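Local atomic coordinates of EvpC (Edwardsiella tarda, PDB entry 3EAA), a protein that is a key component of the type VI secretion system, an Hcp-family protein that probably assembles as hexameric rings in the secretion apparatus. Residues 22-27 and 84-89. Residues are numbered along the deposited sequence; the frame is centred on the assembly and turned at random.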
loop_
_atom_site.group_PDB
_atom_site.type_symbol
_atom_site.label_atom_id
_atom_site.label_comp_id
_atom_site.label_asym_id
_atom_site.label_seq_id
_atom_site.Cartn_x
_atom_site.Cartn_y
_atom_site.Cartn_z
ATOM N N LYS A 22 -7.887 39.793 -2.860
ATOM C CA LYS A 22 -8.494 40.168 -1.595
ATOM C C LYS A 22 -9.745 39.339 -1.287
ATOM O O LYS A 22 -10.659 39.247 -2.113
ATOM C CB LYS A 22 -8.807 41.666 -1.581
ATOM C CG LYS A 22 -7.566 42.551 -1.684
ATOM C CD LYS A 22 -7.933 44.008 -1.966
ATOM C CE LYS A 22 -6.691 44.870 -2.190
ATOM N NZ LYS A 22 -6.994 46.332 -2.207
ATOM N N LYS A 23 -9.762 38.733 -0.101
ATOM C CA LYS A 23 -10.880 37.899 0.346
ATOM C C LYS A 23 -11.098 36.636 -0.507
ATOM O O LYS A 23 -12.084 35.914 -0.333
ATOM C CB LYS A 23 -12.167 38.728 0.455
ATOM C CG LYS A 23 -12.186 39.675 1.654
ATOM C CD LYS A 23 -13.238 40.782 1.522
ATOM C CE LYS A 23 -14.523 40.466 2.287
ATOM N NZ LYS A 23 -15.320 41.696 2.585
ATOM N N TRP A 24 -10.172 36.371 -1.423
ATOM C CA TRP A 24 -10.169 35.116 -2.156
ATOM C C TRP A 24 -9.919 33.984 -1.185
ATOM O O TRP A 24 -9.525 34.223 -0.048
ATOM C CB TRP A 24 -9.040 35.116 -3.174
ATOM C CG TRP A 24 -9.357 35.819 -4.428
ATOM C CD1 TRP A 24 -9.775 37.106 -4.560
ATOM C CD2 TRP A 24 -9.261 35.285 -5.751
ATOM N NE1 TRP A 24 -9.956 37.406 -5.885
ATOM C CE2 TRP A 24 -9.647 36.306 -6.637
ATOM C CE3 TRP A 24 -8.892 34.037 -6.269
ATOM C CZ2 TRP A 24 -9.673 36.122 -8.017
ATOM C CZ3 TRP A 24 -8.919 33.857 -7.641
ATOM C CH2 TRP A 24 -9.306 34.894 -8.497
ATOM N N ILE A 25 -10.117 32.752 -1.642
ATOM C CA ILE A 25 -9.799 31.583 -0.832
ATOM C C ILE A 25 -8.389 31.089 -1.132
ATOM O O ILE A 25 -8.080 30.738 -2.269
ATOM C CB ILE A 25 -10.771 30.413 -1.095
ATOM C CG1 ILE A 25 -12.179 30.731 -0.584
ATOM C CG2 ILE A 25 -10.242 29.131 -0.464
ATOM C CD1 ILE A 25 -13.023 31.518 -1.584
ATOM N N GLU A 26 -7.544 31.055 -0.106
ATOM C CA GLU A 26 -6.188 30.532 -0.236
ATOM C C GLU A 26 -6.193 29.004 -0.319
ATOM O O GLU A 26 -6.775 28.324 0.528
ATOM C CB GLU A 26 -5.305 31.011 0.927
ATOM C CG GLU A 26 -4.964 32.507 0.888
ATOM C CD GLU A 26 -3.977 32.925 1.973
ATOM O OE1 GLU A 26 -3.814 32.157 2.949
ATOM O OE2 GLU A 26 -3.365 34.018 1.848
ATOM N N VAL A 27 -5.546 28.462 -1.348
ATOM C CA VAL A 27 -5.546 27.013 -1.549
ATOM C C VAL A 27 -4.144 26.458 -1.721
ATOM O O VAL A 27 -3.266 27.119 -2.272
ATOM C CB VAL A 27 -6.448 26.583 -2.740
ATOM C CG1 VAL A 27 -6.412 27.619 -3.837
ATOM C CG2 VAL A 27 -6.034 25.223 -3.270
ATOM N N GLU A 84 -13.015 30.669 -10.460
ATOM C CA GLU A 84 -11.752 31.058 -11.055
ATOM C C GLU A 84 -10.588 30.520 -10.252
ATOM O O GLU A 84 -10.408 30.872 -9.102
ATOM C CB GLU A 84 -11.629 32.579 -11.120
ATOM C CG GLU A 84 -12.524 33.248 -12.143
ATOM C CD GLU A 84 -12.703 34.736 -11.866
ATOM O OE1 GLU A 84 -11.694 35.475 -11.803
ATOM O OE2 GLU A 84 -13.862 35.169 -11.709
ATOM N N LEU A 85 -9.780 29.673 -10.864
ATOM C CA LEU A 85 -8.549 29.246 -10.218
ATOM C C LEU A 85 -7.356 30.054 -10.734
ATOM O O LEU A 85 -7.286 30.412 -11.921
ATOM C CB LEU A 85 -8.311 27.749 -10.415
ATOM C CG LEU A 85 -7.373 27.161 -9.359
ATOM C CD1 LEU A 85 -7.717 25.713 -9.069
ATOM C CD2 LEU A 85 -5.917 27.315 -9.778
ATOM N N GLU A 86 -6.420 30.340 -9.837
ATOM C CA GLU A 86 -5.316 31.218 -10.174
ATOM C C GLU A 86 -4.042 30.890 -9.394
ATOM O O GLU A 86 -4.006 30.989 -8.167
ATOM C CB GLU A 86 -5.735 32.659 -9.925
ATOM C CG GLU A 86 -5.046 33.670 -10.788
ATOM C CD GLU A 86 -5.800 34.988 -10.838
ATOM O OE1 GLU A 86 -7.022 34.967 -11.112
ATOM O OE2 GLU A 86 -5.169 36.044 -10.608
ATOM N N ILE A 87 -2.996 30.504 -10.117
ATOM C CA ILE A 87 -1.714 30.237 -9.504
ATOM C C ILE A 87 -0.771 31.377 -9.857
ATOM O O ILE A 87 -0.609 31.729 -11.024
ATOM C CB ILE A 87 -1.131 28.892 -9.962
ATOM C CG1 ILE A 87 -2.217 27.827 -10.051
ATOM C CG2 ILE A 87 -0.053 28.422 -9.001
ATOM C CD1 ILE A 87 -2.941 27.801 -11.373
ATOM N N CYS A 88 -0.157 31.960 -8.836
ATOM C CA CYS A 88 0.623 33.180 -9.006
ATOM C C CYS A 88 2.053 33.003 -8.524
ATOM O O CYS A 88 2.288 32.423 -7.475
ATOM C CB CYS A 88 -0.027 34.333 -8.233
ATOM S SG CYS A 88 -1.797 34.564 -8.534
ATOM N N THR A 89 2.998 33.539 -9.291
ATOM C CA THR A 89 4.417 33.389 -9.006
ATOM C C THR A 89 4.838 34.026 -7.691
ATOM O O THR A 89 4.426 35.128 -7.367
ATOM C CB THR A 89 5.247 34.024 -10.110
ATOM O OG1 THR A 89 4.898 35.412 -10.211
ATOM C CG2 THR A 89 4.977 33.324 -11.439
#
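Trp24 reaches over strand 4-9 so that the outer end of its indole meets Glu84 and Glu86 of strand 80-88, crossing their side chains at about a right angle. Strand 4-9 separates strand 25-27 from strand 80-88 in the sheet, which is why the CA atoms of Trp24 and Glu84 remain 9.9 Å apart and no backbone hydrogen bond joins the two segments directly. A large flat side chain can bridge such a gap: CG of Trp24 stands anti to its carbonyl carbon (chi1 -82°), and the six-membered ring extends over the middle strand, with the indole touching Tyr6 and Lys8 on the way.

Two ring carbons do the work. CZ3 of Trp24 comes within 3.6 Å of the backbone O of Glu84. CH2 of Trp24 lies 3.5 Å from OE1 of Glu86. That oxygen approaches the indole obliquely, and the carboxylate of Glu86 is turned 73° from the ring plane. On Glu84 the carboxylate stands almost perpendicular to the indole, and its OE1 is 4.1 Å from CH2 of Trp24. These are van der Waals contacts. His21 meets the indole edge-to-face and also touches Glu86, tying the loop before strand 25-27 into the same cluster.

Backbone hydrogen bonds pair Ile25 with Ile7 and Glu84 with Lys8, holding the flanking strands to the middle one. The result is a tryptophan from the loop leading into edge strand 25-27 folded over strand 4-9 onto the next-but-one strand, on one face of an antiparallel sheet within the beta-barrel fold of the Hcp family.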